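Local coordinates for DUF4627 domain-containing protein (Bacteroides thetaiotaomicron, PDB 3SEE), which is of unknown function but has a galactose-binding domain-like fold and is thought to bind sugar, at residues A18-N23 against I49-T54; N27-T32 against Q115-K120; G106-V111 against G205-G210; F131-R134 against A140-N143. All blocks are in the same frame, centred on the assembly; numbering follows the deposited sequence. Where two conformers were deposited one is given.

The four contacts are spread over a two-sheet fold. Contacts 1 and 4 both reach the eight-stranded sheet but lie on opposite sides of the chain's centre, their own centres about 32 Å apart. Contacts 1 and 2 use neighbouring pieces of the N-terminal region, 18-23 and 27-32, while contacts 2 and 3 use the two ends of strand 108-115, with centres about 24 Å apart. Contact 4 is nested inside the loop that contact 3 closes. The bound sodium ion, held at Thr47 and Thr48, lies about 14 Å from the side chain of Trp51 in contact 1 and about 14 Å from Gly205 in contact 3.

Contact 1: residues A18-N23 against I49-T54; sequences ATEVTN and IAWEQT
On the outermost strand 48-53 of the eight-stranded antiparallel sheet, Trp51 presents one face of its indole to the backbone and side chain of Glu20, in the loop that precedes strand 24-25. Over the five-membered ring the contact is a CH-pi interaction: Glu20 CA stands 3.5 Å from the centroid of that ring of Trp51 and only 9° off the ring normal. From there the glutamate runs out over the same face, its CG reaching Trp51 CE3 at 3.5 Å. With CG anti to the backbone N (chi1 -179°) and the chain extended beyond it, the methylenes of Glu20 lie over the six-membered ring, and its carboxylate, tilted 27° from the indole plane, continues past the rim. A long side chain suits this exposed place, since it offers carbon to the ring and charge to the solvent. Next along the loop, Val21 N lies over that same face, and Val21 O meets Trp51 CB at 3.5 Å; a water links the two backbones, donating to Val21 O at 2.7 Å and accepting from Trp51 N at 2.9 Å. The indole NE1 is hydrogen-bonded to Phe17 O, so that the ring is fixed at its polar edge as well as over its face. Were Trp51 replaced by alanine, Glu20 would probably lose the surface it packs on and Phe17 O its indole donor. The side chain of Val21 is buried and packs on Trp36 and Met63. The whole is a loop laid along a sheet-edge strand, with an aromatic residue as the platform, in a beta-sandwich of the galactose-binding domain-like type.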
loop_
_atom_site.group_PDB
_atom_site.type_symbol
_atom_site.label_atom_id
_atom_site.label_comp_id
_atom_site.label_asym_id
_atom_site.label_seq_id
_atom_site.Cartn_x
_atom_site.Cartn_y
_atom_site.Cartn_z
ATOM N N ALA A 18 1.923 -11.508 -14.380
ATOM C CA ALA A 18 1.957 -12.576 -15.374
ATOM C C ALA A 18 1.884 -13.959 -14.753
ATOM O O ALA A 18 1.354 -14.889 -15.375
ATOM C CB ALA A 18 3.195 -12.450 -16.247
ATOM N N THR A 19 2.411 -14.109 -13.536
ATOM C CA THR A 19 2.258 -15.311 -12.729
ATOM C C THR A 19 1.055 -15.136 -11.798
ATOM O O THR A 19 0.954 -14.122 -11.092
ATOM C CB THR A 19 3.561 -15.543 -11.897
ATOM O OG1 THR A 19 4.642 -15.721 -12.829
ATOM C CG2 THR A 19 3.448 -16.779 -11.010
ATOM N N GLU A 20 0.142 -16.110 -11.784
ATOM C CA GLU A 20 -1.023 -16.077 -10.931
ATOM C C GLU A 20 -0.627 -15.928 -9.462
ATOM O O GLU A 20 0.318 -16.574 -8.978
ATOM C CB GLU A 20 -1.858 -17.355 -11.137
ATOM C CG GLU A 20 -3.124 -17.405 -10.289
ATOM C CD GLU A 20 -4.045 -18.576 -10.620
ATOM O OE1 GLU A 20 -3.632 -19.447 -11.402
ATOM O OE2 GLU A 20 -5.190 -18.576 -10.137
ATOM N N VAL A 21 -1.361 -15.067 -8.762
ATOM C CA VAL A 21 -1.150 -14.814 -7.335
ATOM C C VAL A 21 -2.328 -15.346 -6.553
ATOM O O VAL A 21 -3.462 -14.881 -6.732
ATOM C CB VAL A 21 -1.045 -13.315 -7.070
ATOM C CG1 VAL A 21 -0.974 -13.025 -5.555
ATOM C CG2 VAL A 21 0.173 -12.727 -7.798
ATOM N N THR A 22 -2.058 -16.312 -5.671
ATOM C CA THR A 22 -3.092 -16.865 -4.780
ATOM C C THR A 22 -2.668 -16.878 -3.318
ATOM O O THR A 22 -3.538 -17.051 -2.450
ATOM C CB THR A 22 -3.485 -18.316 -5.181
ATOM O OG1 THR A 22 -2.296 -19.122 -5.183
ATOM C CG2 THR A 22 -4.179 -18.354 -6.556
ATOM N N ASN A 23 -1.375 -16.679 -3.046
ATOM C CA ASN A 23 -0.902 -16.783 -1.659
ATOM C C ASN A 23 -1.487 -15.737 -0.739
ATOM O O ASN A 23 -1.387 -14.549 -0.943
ATOM C CB ASN A 23 0.596 -16.723 -1.537
ATOM C CG ASN A 23 1.271 -17.958 -2.077
ATOM O OD1 ASN A 23 0.670 -19.042 -2.169
ATOM N ND2 ASN A 23 2.529 -17.812 -2.402
ATOM N N ILE A 49 -10.115 -10.360 -2.763
ATOM C CA ILE A 49 -8.947 -9.917 -3.501
ATOM C C ILE A 49 -8.435 -11.132 -4.261
ATOM O O ILE A 49 -8.112 -12.142 -3.629
ATOM C CB ILE A 49 -7.865 -9.356 -2.545
ATOM C CG1 ILE A 49 -8.401 -8.144 -1.784
ATOM C CG2 ILE A 49 -6.606 -8.982 -3.322
ATOM C CD1 ILE A 49 -7.473 -7.551 -0.735
ATOM N N ALA A 50 -8.340 -11.029 -5.582
ATOM C CA ALA A 50 -8.011 -12.173 -6.401
ATOM C C ALA A 50 -7.351 -11.757 -7.699
ATOM O O ALA A 50 -7.588 -10.659 -8.222
ATOM C CB ALA A 50 -9.262 -13.030 -6.716
ATOM N N TRP A 51 -6.560 -12.678 -8.240
ATOM C CA TRP A 51 -5.933 -12.543 -9.549
ATOM C C TRP A 51 -6.949 -12.756 -10.650
ATOM O O TRP A 51 -7.896 -13.530 -10.501
ATOM C CB TRP A 51 -4.826 -13.584 -9.663
ATOM C CG TRP A 51 -4.023 -13.566 -10.898
ATOM C CD1 TRP A 51 -2.926 -12.806 -11.150
ATOM C CD2 TRP A 51 -4.187 -14.419 -12.035
ATOM N NE1 TRP A 51 -2.423 -13.087 -12.389
ATOM C CE2 TRP A 51 -3.166 -14.093 -12.944
ATOM C CE3 TRP A 51 -5.096 -15.425 -12.374
ATOM C CZ2 TRP A 51 -3.015 -14.762 -14.163
ATOM C CZ3 TRP A 51 -4.938 -16.083 -13.601
ATOM C CH2 TRP A 51 -3.917 -15.744 -14.466
ATOM N N GLU A 52 -6.768 -12.069 -11.762
ATOM C CA GLU A 52 -7.652 -12.204 -12.913
ATOM C C GLU A 52 -6.901 -11.945 -14.205
ATOM O O GLU A 52 -5.911 -11.210 -14.236
ATOM C CB GLU A 52 -8.791 -11.195 -12.833
ATOM C CG GLU A 52 -8.281 -9.756 -12.908
ATOM C CD GLU A 52 -9.364 -8.707 -12.946
ATOM O OE1 GLU A 52 -10.552 -9.022 -13.108
ATOM O OE2 GLU A 52 -8.996 -7.521 -12.861
ATOM N N GLN A 53 -7.423 -12.510 -15.287
ATOM C CA GLN A 53 -7.049 -12.111 -16.633
ATOM C C GLN A 53 -8.160 -11.185 -17.136
ATOM O O GLN A 53 -9.352 -11.516 -17.068
ATOM C CB GLN A 53 -6.835 -13.328 -17.501
ATOM C CG GLN A 53 -5.661 -14.119 -16.950
ATOM C CD GLN A 53 -5.080 -15.039 -17.935
ATOM O OE1 GLN A 53 -5.660 -16.068 -18.224
ATOM N NE2 GLN A 53 -3.903 -14.688 -18.466
ATOM N N THR A 54 -7.769 -10.005 -17.604
ATOM C CA THR A 54 -8.682 -8.899 -17.797
ATOM C C THR A 54 -9.335 -8.846 -19.178
ATOM O O THR A 54 -10.382 -8.207 -19.356
ATOM C CB THR A 54 -7.926 -7.592 -17.646
ATOM O OG1 THR A 54 -6.925 -7.569 -18.671
ATOM C CG2 THR A 54 -7.253 -7.443 -16.249
HETATM O O HOH W 1 -6.132 -15.170 -6.763
#

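Contact 2: residues N27-T32 against Q115-K120; sequences NPSKAT and QTNEEK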
loop_
_atom_site.group_PDB
_atom_site.type_symbol
_atom_site.label_atom_id
_atom_site.label_comp_id
_atom_site.label_asym_id
_atom_site.label_seq_id
_atom_site.Cartn_x
_atom_site.Cartn_y
_atom_site.Cartn_z
ATOM N N ASN A 27 -0.605 -12.401 8.334
ATOM C CA ASN A 27 0.209 -11.259 8.786
ATOM C C ASN A 27 1.371 -11.135 7.814
ATOM O O ASN A 27 1.971 -12.160 7.443
ATOM C CB ASN A 27 0.716 -11.465 10.223
ATOM C CG ASN A 27 1.387 -10.236 10.808
ATOM O OD1 ASN A 27 2.455 -9.827 10.357
ATOM N ND2 ASN A 27 0.774 -9.653 11.845
ATOM N N PRO A 28 1.710 -9.903 7.403
ATOM C CA PRO A 28 2.851 -9.704 6.503
ATOM C C PRO A 28 4.162 -10.324 6.999
ATOM O O PRO A 28 5.020 -10.650 6.204
ATOM C CB PRO A 28 2.948 -8.173 6.408
ATOM C CG PRO A 28 1.535 -7.722 6.580
ATOM C CD PRO A 28 0.991 -8.627 7.635
ATOM N N SER A 29 4.329 -10.483 8.314
ATOM C CA SER A 29 5.547 -11.095 8.849
ATOM C C SER A 29 5.757 -12.522 8.343
ATOM O O SER A 29 6.899 -12.999 8.331
ATOM C CB SER A 29 5.557 -11.092 10.380
ATOM O OG SER A 29 5.527 -9.773 10.898
ATOM N N LYS A 30 4.692 -13.167 7.891
ATOM C CA LYS A 30 4.783 -14.528 7.360
ATOM C C LYS A 30 4.903 -14.586 5.859
ATOM O O LYS A 30 5.049 -15.667 5.314
ATOM C CB LYS A 30 3.535 -15.310 7.777
ATOM C CG LYS A 30 3.343 -15.429 9.283
ATOM C CD LYS A 30 1.935 -15.992 9.575
ATOM C CE LYS A 30 1.561 -15.962 11.022
ATOM N NZ LYS A 30 2.416 -16.901 11.751
ATOM N N ALA A 31 4.860 -13.441 5.186
ATOM C CA ALA A 31 4.927 -13.435 3.734
ATOM C C ALA A 31 6.342 -13.712 3.237
ATOM O O ALA A 31 7.306 -13.220 3.808
ATOM C CB ALA A 31 4.471 -12.090 3.194
ATOM N N THR A 32 6.454 -14.482 2.166
ATOM C CA THR A 32 7.713 -14.668 1.458
ATOM C C THR A 32 8.000 -13.404 0.665
ATOM O O THR A 32 7.147 -12.909 -0.073
ATOM C CB THR A 32 7.591 -15.848 0.479
ATOM O OG1 THR A 32 7.175 -17.007 1.212
ATOM C CG2 THR A 32 8.919 -16.099 -0.238
ATOM N N GLN A 115 7.011 -0.948 7.815
ATOM C CA GLN A 115 7.920 -1.898 8.433
ATOM C C GLN A 115 7.232 -3.242 8.694
ATOM O O GLN A 115 6.137 -3.291 9.242
ATOM C CB GLN A 115 8.422 -1.301 9.731
ATOM C CG GLN A 115 9.417 -2.185 10.488
ATOM C CD GLN A 115 10.141 -1.442 11.595
ATOM O OE1 GLN A 115 10.295 -0.220 11.513
ATOM N NE2 GLN A 115 10.636 -2.168 12.604
ATOM N N THR A 116 7.901 -4.347 8.337
ATOM C CA THR A 116 7.291 -5.664 8.491
ATOM C C THR A 116 7.189 -6.110 9.949
ATOM O O THR A 116 6.101 -6.510 10.396
ATOM C CB THR A 116 8.043 -6.711 7.680
ATOM O OG1 THR A 116 8.158 -6.240 6.333
ATOM C CG2 THR A 116 7.343 -8.063 7.707
ATOM N N ASN A 117 8.325 -6.054 10.647
ATOM C CA ASN A 117 8.424 -6.585 12.001
ATOM C C ASN A 117 8.702 -5.451 12.977
ATOM O O ASN A 117 9.819 -4.958 13.056
ATOM C CB ASN A 117 9.498 -7.679 12.070
ATOM C CG ASN A 117 9.029 -8.977 11.452
ATOM O OD1 ASN A 117 7.874 -9.351 11.647
ATOM N ND2 ASN A 117 9.902 -9.675 10.725
ATOM N N GLU A 118 7.642 -5.012 13.651
ATOM C CA GLU A 118 7.671 -3.856 14.544
ATOM C C GLU A 118 7.983 -4.258 15.966
ATOM O O GLU A 118 7.634 -5.341 16.407
ATOM C CB GLU A 118 6.299 -3.180 14.551
ATOM C CG GLU A 118 5.832 -2.697 13.163
ATOM C CD GLU A 118 6.191 -1.272 12.811
ATOM O OE1 GLU A 118 7.078 -0.650 13.436
ATOM O OE2 GLU A 118 5.572 -0.781 11.825
ATOM N N GLU A 119 8.613 -3.332 16.676
ATOM C CA GLU A 119 8.784 -3.520 18.117
ATOM C C GLU A 119 7.612 -2.886 18.833
ATOM O O GLU A 119 6.786 -2.197 18.233
ATOM C CB GLU A 119 10.133 -2.966 18.585
ATOM C CG GLU A 119 11.333 -3.643 17.930
ATOM C CD GLU A 119 11.453 -5.129 18.278
ATOM O OE1 GLU A 119 11.356 -5.440 19.484
ATOM O OE2 GLU A 119 11.650 -6.000 17.372
ATOM N N LYS A 120 7.504 -3.177 20.131
ATOM C CA LYS A 120 6.496 -2.566 20.986
ATOM C C LYS A 120 7.097 -1.367 21.709
ATOM O O LYS A 120 8.301 -1.335 21.974
ATOM C CB LYS A 120 5.980 -3.587 21.995
ATOM C CG LYS A 120 4.973 -4.552 21.415
ATOM C CD LYS A 120 4.812 -5.778 22.297
ATOM C CE LYS A 120 3.428 -6.399 22.141
ATOM N NZ LYS A 120 3.146 -6.906 20.763
HETATM O O HOH W 2 3.402 -7.227 9.916
HETATM O O HOH W 3 9.214 -12.328 9.672
#
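Ser29 and Asn117 meet through their polar ends. With OG beside its own backbone N (chi1 -62°), Ser29 donates a hydrogen bond to Asn117 OD1; the modelled length of 2.5 Å is very short and Ser29 has two conformers, so the exact distance is doubtful. The other branch of the same amide works through water: Asn117 ND2 donates to a water at 2.9 Å, and this water donates in turn to Ser29 O. Asparagine suits the place because it offers both an acceptor and a donor. Thr116 divides its two branches: CG2, anti to the backbone N, lies 3.7 Å from Ser29 CA, while OG1 is hydrogen-bonded to Asp198. The serine is presented by an Asx turn: Asn27 OD1 takes the N-H of Ser29 at 2.8 Å, in the carbonyl plane and on a lone pair, at the start of the 3-10 segment 28-30. Within this turn Pro28 packs onto Phe37 and Met39 of strand 36-40, Phe80 of strand 79-85 and Tyr200 of strand 199-204, and Arg84 of strand 79-85 is hydrogen-bonded to Ser29 O and Ala31 O.

Contact 3: residues G106-V111 against G205-G210; sequences GTPVSV and GQNKGG
This is a water-bridged packing contact between the start of strand 108-115 and the loop 205-210, with Pro108 against Asn207 as its dry part. The loop leaves strand 199-204, the neighbour of strand 108-115 in the six-stranded sheet; Ser110 still pairs with Leu204 through the backbone, and beyond that point water takes over. One water donates to Pro108 O at 2.7 Å and accepts from Asn207 N at 2.9 Å. A second donates to Ser110 OG and to Gln206 OE1, and accepts from Gln206 N at 3.1 Å, so three polar groups share it. Those side chains have other mates, Ser110 OG being bonded to Asn150 and Gln206 OE1 to Gln148. The Asn207 amide reaches the Pro108 ring with CG placed beside its own backbone N (chi1 -84°): ND2 lies 3.2 Å from Pro108 CD, and OD1 3.5 Å from Pro108 CG, so that the amide spans the CG-CD side of the ring. Proline suits the place because its CG and CD give the amide a carbon surface to lie against, while its carbonyl still holds the bridging water. With a glycine in place of Asn207, the CG-CD side of the Pro108 ring would probably lose the amide packed against it. Asn207 also begins a type II turn closed by Gly210 N to Asn207 O, with Gly209 at the positive-phi corner. Gly210 fits closely, since a CB there would come 3.3 Å from Thr107 CG2. Such a tight turn is the link by which the chain passes from one sheet, at strand 199-204, to the other, at strand 211-221, in this beta-sandwich.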
loop_
_atom_site.group_PDB
_atom_site.type_symbol
_atom_site.label_atom_id
_atom_site.label_comp_id
_atom_site.label_asym_id
_atom_site.label_seq_id
_atom_site.Cartn_x
_atom_site.Cartn_y
_atom_site.Cartn_z
ATOM N N GLY A 106 -14.537 8.116 -9.433
ATOM C CA GLY A 106 -14.272 8.703 -8.135
ATOM C C GLY A 106 -13.764 7.739 -7.082
ATOM O O GLY A 106 -13.450 8.149 -5.968
ATOM N N THR A 107 -13.676 6.458 -7.395
ATOM C CA THR A 107 -13.207 5.473 -6.414
ATOM C C THR A 107 -11.736 5.690 -6.115
ATOM O O THR A 107 -10.942 5.779 -7.026
ATOM C CB THR A 107 -13.393 4.053 -6.968
ATOM O OG1 THR A 107 -14.771 3.824 -7.262
ATOM C CG2 THR A 107 -12.976 2.995 -5.949
ATOM N N PRO A 108 -11.364 5.772 -4.828
ATOM C CA PRO A 108 -9.937 5.910 -4.520
ATOM C C PRO A 108 -9.158 4.610 -4.520
ATOM O O PRO A 108 -9.679 3.553 -4.187
ATOM C CB PRO A 108 -9.948 6.503 -3.121
ATOM C CG PRO A 108 -11.224 6.060 -2.538
ATOM C CD PRO A 108 -12.220 5.885 -3.642
ATOM N N VAL A 109 -7.884 4.732 -4.855
ATOM C CA VAL A 109 -6.905 3.683 -4.640
ATOM C C VAL A 109 -5.772 4.285 -3.821
ATOM O O VAL A 109 -5.507 5.480 -3.898
ATOM C CB VAL A 109 -6.422 3.110 -5.980
ATOM C CG1 VAL A 109 -5.689 4.140 -6.821
ATOM C CG2 VAL A 109 -5.626 1.830 -5.776
ATOM N N SER A 110 -5.112 3.443 -3.040
ATOM C CA SER A 110 -4.250 3.898 -1.976
ATOM C C SER A 110 -3.017 3.040 -1.829
ATOM O O SER A 110 -2.991 1.885 -2.244
ATOM C CB SER A 110 -5.026 3.900 -0.668
ATOM O OG SER A 110 -6.271 4.595 -0.807
ATOM N N VAL A 111 -2.022 3.615 -1.175
ATOM C CA VAL A 111 -0.703 3.023 -0.985
ATOM C C VAL A 111 -0.170 3.373 0.401
ATOM O O VAL A 111 -0.350 4.513 0.845
ATOM C CB VAL A 111 0.296 3.701 -1.958
ATOM C CG1 VAL A 111 1.730 3.216 -1.714
ATOM C CG2 VAL A 111 -0.145 3.480 -3.383
ATOM N N GLY A 205 -7.818 -0.558 -1.776
ATOM C CA GLY A 205 -9.000 0.186 -2.234
ATOM C C GLY A 205 -10.077 -0.030 -1.195
ATOM O O GLY A 205 -10.708 -1.080 -1.167
ATOM N N GLN A 206 -10.199 0.897 -0.261
ATOM C CA GLN A 206 -10.959 0.679 0.961
ATOM C C GLN A 206 -12.433 1.010 0.860
ATOM O O GLN A 206 -13.202 0.603 1.723
ATOM C CB GLN A 206 -10.373 1.502 2.096
ATOM C CG GLN A 206 -8.953 1.118 2.468
ATOM C CD GLN A 206 -8.321 2.146 3.371
ATOM O OE1 GLN A 206 -7.806 3.155 2.887
ATOM N NE2 GLN A 206 -8.412 1.954 4.685
ATOM N N ASN A 207 -12.859 1.753 -0.153
ATOM C CA ASN A 207 -14.229 2.237 -0.132
ATOM C C ASN A 207 -15.240 1.110 -0.246
ATOM O O ASN A 207 -15.150 0.267 -1.119
ATOM C CB ASN A 207 -14.483 3.272 -1.233
ATOM C CG ASN A 207 -14.064 4.665 -0.815
ATOM O OD1 ASN A 207 -13.205 4.833 0.064
ATOM N ND2 ASN A 207 -14.623 5.680 -1.486
ATOM N N LYS A 208 -16.261 1.173 0.605
ATOM C CA LYS A 208 -17.409 0.272 0.600
ATOM C C LYS A 208 -17.992 0.205 -0.812
ATOM O O LYS A 208 -18.212 1.252 -1.431
ATOM C CB LYS A 208 -18.449 0.829 1.597
ATOM C CG LYS A 208 -19.761 0.063 1.699
ATOM C CD LYS A 208 -20.748 0.817 2.554
ATOM N N GLY A 209 -18.247 -0.987 -1.330
ATOM C CA GLY A 209 -18.927 -1.147 -2.601
ATOM C C GLY A 209 -18.091 -0.953 -3.834
ATOM O O GLY A 209 -18.569 -1.250 -4.938
ATOM N N GLY A 210 -16.856 -0.493 -3.671
ATOM C CA GLY A 210 -15.984 -0.208 -4.807
ATOM C C GLY A 210 -15.309 -1.462 -5.315
ATOM O O GLY A 210 -15.206 -2.468 -4.594
HETATM O O HOH W 4 -11.689 2.407 -2.705
HETATM O O HOH W 5 -8.392 3.337 0.228
#

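Contact 4: residues F131-R134 against A140-N143; sequences FMRR and AQPN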
loop_
_atom_site.group_PDB
_atom_site.type_symbol
_atom_site.label_atom_id
_atom_site.label_comp_id
_atom_site.label_asym_id
_atom_site.label_seq_id
_atom_site.Cartn_x
_atom_site.Cartn_y
_atom_site.Cartn_z
ATOM N N PHE A 131 7.334 4.697 5.730
ATOM C CA PHE A 131 8.026 5.749 4.993
ATOM C C PHE A 131 7.080 6.919 4.696
ATOM O O PHE A 131 5.883 6.728 4.463
ATOM C CB PHE A 131 8.597 5.215 3.702
ATOM C CG PHE A 131 9.691 4.211 3.898
ATOM C CD1 PHE A 131 10.833 4.544 4.595
ATOM C CD2 PHE A 131 9.587 2.919 3.398
ATOM C CE1 PHE A 131 11.851 3.610 4.768
ATOM C CE2 PHE A 131 10.587 1.984 3.580
ATOM C CZ PHE A 131 11.725 2.334 4.256
HETATM N N MSE A 132 7.613 8.128 4.742
HETATM C CA MSE A 132 6.817 9.323 4.538
HETATM C C MSE A 132 6.564 9.582 3.064
HETATM O O MSE A 132 7.483 9.609 2.253
HETATM C CB MSE A 132 7.553 10.513 5.136
HETATM C CG MSE A 132 6.666 11.769 5.223
HETATM SE SE MSE A 132 7.678 13.358 5.708
HETATM C CE MSE A 132 8.191 13.921 3.921
ATOM N N ARG A 133 5.313 9.859 2.726
ATOM C CA ARG A 133 5.068 10.290 1.373
ATOM C C ARG A 133 5.741 11.679 1.194
ATOM O O ARG A 133 5.728 12.552 2.064
ATOM C CB ARG A 133 3.586 10.203 0.983
ATOM C CG ARG A 133 2.684 11.185 1.676
ATOM C CD ARG A 133 1.199 10.967 1.328
ATOM N NE ARG A 133 0.444 11.857 2.169
ATOM C CZ ARG A 133 0.259 13.148 1.929
ATOM N NH1 ARG A 133 0.747 13.720 0.845
ATOM N NH2 ARG A 133 -0.429 13.862 2.803
ATOM N N ARG A 134 6.409 11.839 0.076
ATOM C CA ARG A 134 7.306 12.957 -0.093
ATOM C C ARG A 134 6.639 14.310 0.019
ATOM O O ARG A 134 7.224 15.253 0.559
ATOM C CB ARG A 134 8.001 12.814 -1.427
ATOM C CG ARG A 134 9.197 13.530 -1.550
ATOM C CD ARG A 134 10.092 12.978 -2.638
ATOM N NE ARG A 134 11.221 13.856 -2.561
ATOM C CZ ARG A 134 11.600 14.687 -3.508
ATOM N NH1 ARG A 134 10.955 14.745 -4.660
ATOM N NH2 ARG A 134 12.686 15.393 -3.320
ATOM N N ALA A 140 0.623 22.139 6.665
ATOM C CA ALA A 140 -0.280 22.467 5.565
ATOM C C ALA A 140 -1.420 21.460 5.374
ATOM O O ALA A 140 -2.456 21.781 4.784
ATOM C CB ALA A 140 0.487 22.628 4.256
ATOM N N GLN A 141 -1.217 20.242 5.887
ATOM C CA GLN A 141 -2.147 19.123 5.689
ATOM C C GLN A 141 -2.503 18.491 7.023
ATOM O O GLN A 141 -2.220 17.321 7.284
ATOM C CB GLN A 141 -1.555 18.046 4.781
ATOM C CG GLN A 141 -1.160 18.528 3.424
ATOM C CD GLN A 141 -0.590 17.415 2.581
ATOM O OE1 GLN A 141 0.216 16.606 3.048
ATOM N NE2 GLN A 141 -0.992 17.367 1.321
ATOM N N PRO A 142 -3.123 19.266 7.918
ATOM C CA PRO A 142 -3.375 18.766 9.264
ATOM C C PRO A 142 -4.265 17.538 9.339
ATOM O O PRO A 142 -4.187 16.796 10.310
ATOM C CB PRO A 142 -4.017 19.967 9.961
ATOM C CG PRO A 142 -4.620 20.758 8.810
ATOM C CD PRO A 142 -3.646 20.625 7.709
ATOM N N ASN A 143 -5.113 17.323 8.326
ATOM C CA ASN A 143 -6.032 16.210 8.323
ATOM C C ASN A 143 -5.641 15.024 7.456
ATOM O O ASN A 143 -6.375 14.036 7.393
ATOM C CB ASN A 143 -7.418 16.720 7.927
ATOM C CG ASN A 143 -7.962 17.694 8.940
ATOM O OD1 ASN A 143 -7.994 17.398 10.130
ATOM N ND2 ASN A 143 -8.407 18.854 8.477
#
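Arg133 and Gln141 approach from opposite directions, and their ends meet at one bond. Arg133 NH2 donates to Gln141 OE1 at 2.8 Å, with an N-H...O angle of 141°, so the bond is noticeably bent. The oxygen sits at the edge of the guanidinium, tilted somewhat from its plane, whereas NH2 lies above the carbonyl plane of Gln141 rather than on a lone pair. The two flat groups are thus turned well away from coplanarity, at 51°. Both residues have two deposited conformers, so this describes one of the possible pairings. The reach is long: CA of Arg133 and CA of Gln141 stand 12.2 Å apart, a span bridged here by two largely extended side chains. Arginine holds CG between its backbone N and carbonyl carbon (chi1 69°), then runs straight from CG to NE; glutamine is straight beyond CG. Strand 130-133 lies inside the eight-stranded sheet of the beta-sandwich, between strands 160-167 and 170-172, and Arg133, at its end, projects into the loop that follows. That loop doubles back to meet it, Gly146 pairing with Arg133 through the backbone. A guanidinium suits the place because several acceptors can be served at once: NE is hydrogen-bonded to Ser145 O, and NH2, besides reaching Gln141, also bonds to the chain just beyond the segments. Gln141 OE1 takes a second, weak hydrogen bond from Asp137 N, and Asp137 OD1 in turn accepts from Ala140 N.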